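Local coordinates for protein retinol dehydratase (Spodoptera frugiperda, PDB 1FMJ) that probably dehydrates retinol, binding it together with adenosine-3'-5'-diphosphate in a sulfotransferase fold, at residues A[14-19]-A[35-40]; A[44-49]-A[221-226]. One frame throughout, in Å; residues are numbered along the deposited sequence.

Contacts 1 and 2 are built on one antiparallel sheet, ordered 13-14, 35-38, 43-46. Contact 1 pairs its edge strand 13-14 with the central strand, and contact 2 joins the other edge strand to the loop between helices 210-218 and 227-235. Their centres are 9 Å apart. Three contacts connect them: Y35 OH lies 2.6 Å from T223 OG1, a probable hydrogen bond; E15 OE2 forms a salt bridge with R47 NH1 at 2.8 Å; and K37 CD packs on M44 SD at 3.7 Å. Neither is an annotated site, but bound retinol lies about 7 Å from the Y46 side chain and about 10 Å from that of Y35.

Contact 1 (A[14-19]-A[35-40]); sequences RELNPE and YVKLGP
A water between L16 and Y35 is gripped by three groups: it accepts a bond from L16 N at 2.9 Å and donates to Y35 O and to the E15 carboxylate oxygen OE1. It bridges the two backbones at L16 and Y35. Two residues away on each chain, R14 and K37 form an antiparallel hydrogen-bonded pair: K37 N donates to R14 O at 2.8 Å, and R14 N donates back to K37 O at 3.0 Å.

The side chains of this pair run alongside each other in the same direction. With R14 CG turned into the gap between its own N and C (chi1 74°), it meets K37 CB at 3.7 Å. The lysine CG then sits 3.9 Å above the guanidinium plane, nearer the edge of the group than its middle. R14 NH1 donates to E15 O at 2.8 Å, close to the guanidinium plane, which helps fix the rotation of the group, while NH2 forms a salt bridge with E20. L16 crosses K37 at about a right angle, its CD2 resting 3.8 Å from the lysine CD; its other methyl, CD1, faces Y35 CB more loosely.

E15 brings OE2 to the V36 methyl CG1, but the main partner of that oxygen is R47. The N17 side chain caps a backbone N of helix 18-24 and E20 OE1 takes N17 N, consistent with a capping box.

The lysine thus offers R14 and L16 its aliphatic stem, while its ammonium binds the carbonyls of G42 and G220. R14 NH2 and K37 NZ stand 4.9 Å apart; the E20 carboxylate on R14 and the two carbonyls on the lysine probably offset part of the repulsion of these like charges.

Contact 2 (A[44-49]-A[221-226]); sequences MVYRPY and LYTLTP
T223 OG1 lies obliquely beside the Y46 ring, 3.7 Å from CE1, and also stands 3.6 Å above the centre of the Y222 ring. F213 meets Y222 edge-to-face, and Y35 stacks on Y46. One water joins the three hydroxyls of Y46, Y222 and T223; T223 OG1 has Y35 OH as its other partner.

The backbones meet at M44: its N donates to T225 O at 2.8 Å, nearly straight (163°), and its O takes L224 N at 2.7 Å. A type II turn from Y222 to T225, with L224 at positive phi (60°), presents both partners to the strand. M44 CB meets Y222 O at 3.0 Å, and CG runs beside T225 OG1. Bends at chi2 and again at chi3 (-90°) follow, the latter placing CE 3.1 Å from L221 O, a tight approach to a buried carbonyl without a hydrogen-bond partner in the model. L224 CD2 packs on V45 CG1 at 3.8 Å.

The loop thus borders strand 43-46, whose V45 bonds through its backbone to V36 of strand 35-38. Helix 210-218 touches L221 and Y222 through M216 and T225 through F217, L23 of helix 18-24 also packs against L221, and the cis-P226 leads into helix 227-235.

Contact 1 (A[14-19]-A[35-40])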
ATOM      1  N   ARG A  14     -18.064  12.579   2.586  1.00 30.99           N
ATOM      2  CA  ARG A  14     -18.706  13.094   3.782  1.00 32.13           C
ATOM      3  C   ARG A  14     -17.715  13.052   4.916  1.00 32.45           C
ATOM      4  O   ARG A  14     -16.801  12.219   4.933  1.00 32.27           O
ATOM      5  CB  ARG A  14     -19.931  12.260   4.163  1.00 32.36           C
ATOM      6  CG  ARG A  14     -19.602  10.900   4.767  1.00 32.39           C
ATOM      7  CD  ARG A  14     -20.870  10.195   5.211  1.00 32.00           C
ATOM      8  NE  ARG A  14     -20.626   8.863   5.764  1.00 32.39           N
ATOM      9  CZ  ARG A  14     -19.965   8.623   6.894  1.00 31.90           C
ATOM     10  NH1 ARG A  14     -19.473   9.628   7.605  1.00 32.12           N
ATOM     11  NH2 ARG A  14     -19.801   7.373   7.317  1.00 31.66           N
ATOM     12  N   GLU A  15     -17.898  13.965   5.857  1.00 32.04           N
ATOM     13  CA  GLU A  15     -17.044  14.034   7.024  1.00 32.80           C
ATOM     14  C   GLU A  15     -17.434  12.831   7.862  1.00 32.89           C
ATOM     15  O   GLU A  15     -18.473  12.213   7.620  1.00 32.67           O
ATOM     16  CB  GLU A  15     -17.328  15.316   7.803  1.00 33.44           C
ATOM     17  CG  GLU A  15     -17.121  16.605   7.013  1.00 34.71           C
ATOM     18  CD  GLU A  15     -15.662  16.879   6.718  1.00 35.46           C
ATOM     19  OE1 GLU A  15     -14.830  16.664   7.627  1.00 35.28           O
ATOM     20  OE2 GLU A  15     -15.347  17.322   5.587  1.00 37.18           O
ATOM     21  N   LEU A  16     -16.596  12.488   8.830  1.00 32.55           N
ATOM     22  CA  LEU A  16     -16.883  11.369   9.715  1.00 32.16           C
ATOM     23  C   LEU A  16     -17.929  11.861  10.717  1.00 32.32           C
ATOM     24  O   LEU A  16     -17.887  13.017  11.138  1.00 31.51           O
ATOM     25  CB  LEU A  16     -15.602  10.947  10.439  1.00 32.50           C
ATOM     26  CG  LEU A  16     -14.563  10.246   9.556  1.00 32.86           C
ATOM     27  CD1 LEU A  16     -13.161  10.336  10.154  1.00 33.11           C
ATOM     28  CD2 LEU A  16     -14.989   8.799   9.383  1.00 32.23           C
ATOM     29  N   ASN A  17     -18.882  11.009  11.085  1.00 32.46           N
ATOM     30  CA  ASN A  17     -19.890  11.431  12.054  1.00 32.56           C
ATOM     31  C   ASN A  17     -19.225  11.484  13.427  1.00 32.51           C
ATOM     32  O   ASN A  17     -18.059  11.119  13.566  1.00 31.56           O
ATOM     33  CB  ASN A  17     -21.096  10.477  12.056  1.00 31.94           C
ATOM     34  CG  ASN A  17     -20.718   9.040  12.351  1.00 32.09           C
ATOM     35  OD1 ASN A  17     -20.130   8.733  13.389  1.00 30.65           O
ATOM     36  ND2 ASN A  17     -21.077   8.142  11.440  1.00 31.48           N
ATOM     37  N   PRO A  18     -19.942  11.958  14.456  1.00 32.65           N
ATOM     38  CA  PRO A  18     -19.321  12.025  15.783  1.00 32.72           C
ATOM     39  C   PRO A  18     -18.685  10.721  16.264  1.00 32.66           C
ATOM     40  O   PRO A  18     -17.531  10.712  16.696  1.00 31.56           O
ATOM     41  CB  PRO A  18     -20.475  12.472  16.672  1.00 32.97           C
ATOM     42  CG  PRO A  18     -21.263  13.362  15.750  1.00 33.21           C
ATOM     43  CD  PRO A  18     -21.288  12.560  14.473  1.00 32.52           C
ATOM     44  N   GLU A  19     -19.433   9.626  16.180  1.00 32.94           N
ATOM     45  CA  GLU A  19     -18.942   8.329  16.634  1.00 34.02           C
ATOM     46  C   GLU A  19     -17.661   7.901  15.930  1.00 33.01           C
ATOM     47  O   GLU A  19     -16.711   7.464  16.571  1.00 33.35           O
ATOM     48  CB  GLU A  19     -20.013   7.249  16.440  1.00 35.21           C
ATOM     49  CG  GLU A  19     -19.614   5.896  16.999  1.00 37.92           C
ATOM     50  CD  GLU A  19     -20.675   4.831  16.778  1.00 40.51           C
ATOM     51  OE1 GLU A  19     -20.968   4.521  15.602  1.00 42.01           O
ATOM     52  OE2 GLU A  19     -21.211   4.303  17.778  1.00 41.80           O
ATOM     53  N   TYR A  35      -9.282  12.695   7.677  1.00 24.40           N
ATOM     54  CA  TYR A  35      -9.961  11.867   6.674  1.00 24.51           C
ATOM     55  C   TYR A  35     -11.371  12.354   6.309  1.00 24.73           C
ATOM     56  O   TYR A  35     -11.914  13.282   6.913  1.00 25.49           O
ATOM     57  CB  TYR A  35     -10.129  10.427   7.171  1.00 25.12           C
ATOM     58  CG  TYR A  35      -8.875   9.650   7.509  1.00 25.76           C
ATOM     59  CD1 TYR A  35      -8.396   9.601   8.815  1.00 25.85           C
ATOM     60  CD2 TYR A  35      -8.232   8.878   6.543  1.00 24.53           C
ATOM     61  CE1 TYR A  35      -7.322   8.794   9.156  1.00 25.99           C
ATOM     62  CE2 TYR A  35      -7.150   8.064   6.876  1.00 24.90           C
ATOM     63  CZ  TYR A  35      -6.706   8.026   8.184  1.00 24.73           C
ATOM     64  OH  TYR A  35      -5.666   7.206   8.531  1.00 24.27           O
ATOM     65  N   VAL A  36     -11.941  11.688   5.307  1.00 24.97           N
ATOM     66  CA  VAL A  36     -13.303  11.901   4.831  1.00 25.40           C
ATOM     67  C   VAL A  36     -13.661  10.602   4.125  1.00 26.28           C
ATOM     68  O   VAL A  36     -12.789   9.940   3.552  1.00 26.47           O
ATOM     69  CB  VAL A  36     -13.442  13.063   3.812  1.00 25.81           C
ATOM     70  CG1 VAL A  36     -13.049  14.384   4.459  1.00 25.01           C
ATOM     71  CG2 VAL A  36     -12.615  12.777   2.570  1.00 23.92           C
ATOM     72  N   LYS A  37     -14.930  10.219   4.200  1.00 26.51           N
ATOM     73  CA  LYS A  37     -15.418   9.004   3.558  1.00 27.56           C
ATOM     74  C   LYS A  37     -15.615   9.337   2.079  1.00 27.20           C
ATOM     75  O   LYS A  37     -16.096  10.421   1.749  1.00 27.94           O
ATOM     76  CB  LYS A  37     -16.757   8.592   4.173  1.00 27.88           C
ATOM     77  CG  LYS A  37     -16.788   7.211   4.827  1.00 28.38           C
ATOM     78  CD  LYS A  37     -16.008   7.169   6.123  1.00 27.33           C
ATOM     79  CE  LYS A  37     -16.313   5.895   6.916  1.00 27.66           C
ATOM     80  NZ  LYS A  37     -15.882   4.640   6.220  1.00 26.69           N
ATOM     81  N   LEU A  38     -15.259   8.417   1.191  1.00 25.96           N
ATOM     82  CA  LEU A  38     -15.398   8.687  -0.238  1.00 26.64           C
ATOM     83  C   LEU A  38     -16.185   7.632  -0.995  1.00 26.60           C
ATOM     84  O   LEU A  38     -15.882   6.448  -0.914  1.00 27.90           O
ATOM     85  CB  LEU A  38     -14.014   8.841  -0.883  1.00 25.00           C
ATOM     86  CG  LEU A  38     -14.009   9.198  -2.374  1.00 24.16           C
ATOM     87  CD1 LEU A  38     -14.869  10.446  -2.577  1.00 24.51           C
ATOM     88  CD2 LEU A  38     -12.585   9.434  -2.869  1.00 21.04           C
ATOM     89  N   GLY A  39     -17.197   8.070  -1.738  1.00 27.47           N
ATOM     90  CA  GLY A  39     -18.007   7.138  -2.508  1.00 27.49           C
ATOM     91  C   GLY A  39     -19.048   6.386  -1.694  1.00 27.35           C
ATOM     92  O   GLY A  39     -19.051   6.457  -0.466  1.00 27.23           O
ATOM     93  N   PRO A  40     -19.951   5.650  -2.356  1.00 28.08           N
ATOM     94  CA  PRO A  40     -20.999   4.886  -1.671  1.00 28.57           C
ATOM     95  C   PRO A  40     -20.453   3.846  -0.697  1.00 29.10           C
ATOM     96  O   PRO A  40     -21.157   3.417   0.216  1.00 30.17           O
ATOM     97  CB  PRO A  40     -21.778   4.256  -2.825  1.00 28.51           C
ATOM     98  CG  PRO A  40     -20.719   4.095  -3.892  1.00 29.38           C
ATOM     99  CD  PRO A  40     -19.995   5.413  -3.810  1.00 28.28           C
TER
HETATM  100  O   HOH W   1     -14.062  13.836   8.741  1.00 20.58           O

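Contact 2 (A[44-49]-A[221-226])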
ATOM      1  N   MET A  44     -11.994   5.287   3.238  1.00 22.25           N
ATOM      2  CA  MET A  44     -11.281   6.252   4.049  1.00 21.75           C
ATOM      3  C   MET A  44     -10.115   6.867   3.268  1.00 21.62           C
ATOM      4  O   MET A  44      -9.135   6.185   2.967  1.00 20.87           O
ATOM      5  CB  MET A  44     -10.756   5.569   5.313  1.00 22.88           C
ATOM      6  CG  MET A  44     -11.817   5.263   6.354  1.00 21.49           C
ATOM      7  SD  MET A  44     -12.504   6.762   7.074  1.00 25.78           S
ATOM      8  CE  MET A  44     -11.386   7.027   8.466  1.00 22.88           C
ATOM      9  N   VAL A  45     -10.219   8.150   2.931  1.00 20.33           N
ATOM     10  CA  VAL A  45      -9.128   8.798   2.217  1.00 20.58           C
ATOM     11  C   VAL A  45      -8.698  10.064   2.928  1.00 21.41           C
ATOM     12  O   VAL A  45      -9.526  10.802   3.476  1.00 22.38           O
ATOM     13  CB  VAL A  45      -9.498   9.135   0.729  1.00 19.58           C
ATOM     14  CG1 VAL A  45      -9.894   7.862  -0.013  1.00 18.81           C
ATOM     15  CG2 VAL A  45     -10.620  10.149   0.669  1.00 18.74           C
ATOM     16  N   TYR A  46      -7.390  10.301   2.950  1.00 22.84           N
ATOM     17  CA  TYR A  46      -6.861  11.501   3.577  1.00 23.15           C
ATOM     18  C   TYR A  46      -7.456  12.674   2.802  1.00 23.93           C
ATOM     19  O   TYR A  46      -7.462  12.667   1.572  1.00 22.17           O
ATOM     20  CB  TYR A  46      -5.331  11.507   3.496  1.00 23.84           C
ATOM     21  CG  TYR A  46      -4.668  10.678   4.581  1.00 23.35           C
ATOM     22  CD1 TYR A  46      -3.924   9.543   4.267  1.00 23.45           C
ATOM     23  CD2 TYR A  46      -4.780  11.041   5.918  1.00 23.29           C
ATOM     24  CE1 TYR A  46      -3.305   8.789   5.265  1.00 23.80           C
ATOM     25  CE2 TYR A  46      -4.166  10.301   6.922  1.00 24.66           C
ATOM     26  CZ  TYR A  46      -3.430   9.178   6.588  1.00 23.75           C
ATOM     27  OH  TYR A  46      -2.815   8.462   7.582  1.00 22.69           O
ATOM     28  N   ARG A  47      -7.955  13.674   3.527  1.00 23.98           N
ATOM     29  CA  ARG A  47      -8.593  14.834   2.913  1.00 25.98           C
ATOM     30  C   ARG A  47      -7.899  15.389   1.664  1.00 25.33           C
ATOM     31  O   ARG A  47      -8.551  15.651   0.661  1.00 25.04           O
ATOM     32  CB  ARG A  47      -8.777  15.944   3.952  1.00 27.74           C
ATOM     33  CG  ARG A  47      -9.804  16.981   3.543  1.00 32.66           C
ATOM     34  CD  ARG A  47      -9.954  18.079   4.592  1.00 34.95           C
ATOM     35  NE  ARG A  47     -11.128  18.904   4.325  1.00 38.75           N
ATOM     36  CZ  ARG A  47     -12.383  18.484   4.466  1.00 39.61           C
ATOM     37  NH1 ARG A  47     -12.630  17.249   4.878  1.00 39.79           N
ATOM     38  NH2 ARG A  47     -13.394  19.300   4.190  1.00 40.61           N
ATOM     39  N   PRO A  48      -6.569  15.586   1.711  1.00 24.83           N
ATOM     40  CA  PRO A  48      -5.843  16.109   0.549  1.00 24.44           C
ATOM     41  C   PRO A  48      -6.075  15.311  -0.736  1.00 23.66           C
ATOM     42  O   PRO A  48      -5.695  15.744  -1.827  1.00 24.12           O
ATOM     43  CB  PRO A  48      -4.388  16.045   1.003  1.00 23.76           C
ATOM     44  CG  PRO A  48      -4.490  16.333   2.444  1.00 24.43           C
ATOM     45  CD  PRO A  48      -5.665  15.472   2.869  1.00 24.44           C
ATOM     46  N   TYR A  49      -6.690  14.142  -0.613  1.00 23.48           N
ATOM     47  CA  TYR A  49      -6.940  13.321  -1.788  1.00 23.05           C
ATOM     48  C   TYR A  49      -7.936  13.979  -2.732  1.00 23.55           C
ATOM     49  O   TYR A  49      -7.778  13.928  -3.955  1.00 23.44           O
ATOM     50  CB  TYR A  49      -7.476  11.945  -1.391  1.00 22.26           C
ATOM     51  CG  TYR A  49      -7.646  11.042  -2.581  1.00 19.65           C
ATOM     52  CD1 TYR A  49      -6.539  10.466  -3.203  1.00 20.14           C
ATOM     53  CD2 TYR A  49      -8.902  10.826  -3.147  1.00 21.03           C
ATOM     54  CE1 TYR A  49      -6.673   9.704  -4.359  1.00 18.05           C
ATOM     55  CE2 TYR A  49      -9.050  10.056  -4.316  1.00 18.60           C
ATOM     56  CZ  TYR A  49      -7.930   9.505  -4.914  1.00 18.58           C
ATOM     57  OH  TYR A  49      -8.053   8.785  -6.088  1.00 16.40           O
ATOM     58  N   LEU A 221     -12.413   2.197   9.476  1.00 22.53           N
ATOM     59  CA  LEU A 221     -12.061   3.557   9.875  1.00 21.90           C
ATOM     60  C   LEU A 221     -10.569   3.862   9.759  1.00 21.71           C
ATOM     61  O   LEU A 221     -10.079   4.846  10.313  1.00 23.23           O
ATOM     62  CB  LEU A 221     -12.574   3.843  11.292  1.00 21.85           C
ATOM     63  CG  LEU A 221     -14.103   3.990  11.308  1.00 21.11           C
ATOM     64  CD1 LEU A 221     -14.621   4.159  12.723  1.00 20.73           C
ATOM     65  CD2 LEU A 221     -14.495   5.180  10.437  1.00 21.33           C
ATOM     66  N   TYR A 222      -9.835   3.004   9.066  1.00 20.58           N
ATOM     67  CA  TYR A 222      -8.423   3.281   8.854  1.00 20.46           C
ATOM     68  C   TYR A 222      -8.229   3.555   7.372  1.00 19.14           C
ATOM     69  O   TYR A 222      -9.128   3.324   6.556  1.00 19.32           O
ATOM     70  CB  TYR A 222      -7.512   2.134   9.302  1.00 19.91           C
ATOM     71  CG  TYR A 222      -6.045   2.539   9.274  1.00 19.20           C
ATOM     72  CD1 TYR A 222      -5.575   3.594  10.064  1.00 18.86           C
ATOM     73  CD2 TYR A 222      -5.151   1.920   8.409  1.00 19.18           C
ATOM     74  CE1 TYR A 222      -4.236   4.021   9.976  1.00 19.88           C
ATOM     75  CE2 TYR A 222      -3.828   2.333   8.312  1.00 18.38           C
ATOM     76  CZ  TYR A 222      -3.374   3.381   9.091  1.00 19.37           C
ATOM     77  OH  TYR A 222      -2.071   3.793   8.963  1.00 18.81           O
ATOM     78  N   THR A 223      -7.053   4.062   7.040  1.00 20.19           N
ATOM     79  CA  THR A 223      -6.696   4.429   5.672  1.00 19.04           C
ATOM     80  C   THR A 223      -7.059   3.416   4.580  1.00 19.23           C
ATOM     81  O   THR A 223      -6.651   2.258   4.612  1.00 18.50           O
ATOM     82  CB  THR A 223      -5.184   4.754   5.590  1.00 20.82           C
ATOM     83  OG1 THR A 223      -4.847   5.677   6.639  1.00 20.19           O
ATOM     84  CG2 THR A 223      -4.838   5.386   4.239  1.00 19.35           C
ATOM     85  N   LEU A 224      -7.839   3.901   3.619  1.00 18.08           N
ATOM     86  CA  LEU A 224      -8.311   3.150   2.462  1.00 16.33           C
ATOM     87  C   LEU A 224      -9.168   1.908   2.682  1.00 15.99           C
ATOM     88  O   LEU A 224      -9.355   1.112   1.760  1.00 15.92           O
ATOM     89  CB  LEU A 224      -7.139   2.855   1.514  1.00 16.22           C
ATOM     90  CG  LEU A 224      -6.622   4.138   0.834  1.00 16.23           C
ATOM     91  CD1 LEU A 224      -5.433   3.827  -0.037  1.00 16.42           C
ATOM     92  CD2 LEU A 224      -7.735   4.776  -0.010  1.00 16.78           C
ATOM     93  N   THR A 225      -9.691   1.742   3.897  1.00 16.40           N
ATOM     94  CA  THR A 225     -10.615   0.647   4.180  1.00 16.31           C
ATOM     95  C   THR A 225     -11.948   1.272   3.710  1.00 16.72           C
ATOM     96  O   THR A 225     -11.975   2.455   3.354  1.00 14.36           O
ATOM     97  CB  THR A 225     -10.700   0.338   5.702  1.00 16.72           C
ATOM     98  OG1 THR A 225     -11.081   1.523   6.417  1.00 16.05           O
ATOM     99  CG2 THR A 225      -9.350  -0.167   6.222  1.00 18.19           C
ATOM    100  N   PRO A 226     -13.067   0.519   3.725  1.00 17.75           N
ATOM    101  CA  PRO A 226     -13.313  -0.867   4.140  1.00 17.40           C
ATOM    102  C   PRO A 226     -12.362  -1.845   3.466  1.00 16.71           C
ATOM    103  O   PRO A 226     -12.260  -1.874   2.249  1.00 16.62           O
ATOM    104  CB  PRO A 226     -14.762  -1.103   3.715  1.00 18.23           C
ATOM    105  CG  PRO A 226     -15.373   0.268   3.795  1.00 18.71           C
ATOM    106  CD  PRO A 226     -14.298   1.108   3.162  1.00 17.74           C
TER
HETATM  107  O   HOH W   2      -2.200   5.891   6.974  1.00 18.67           O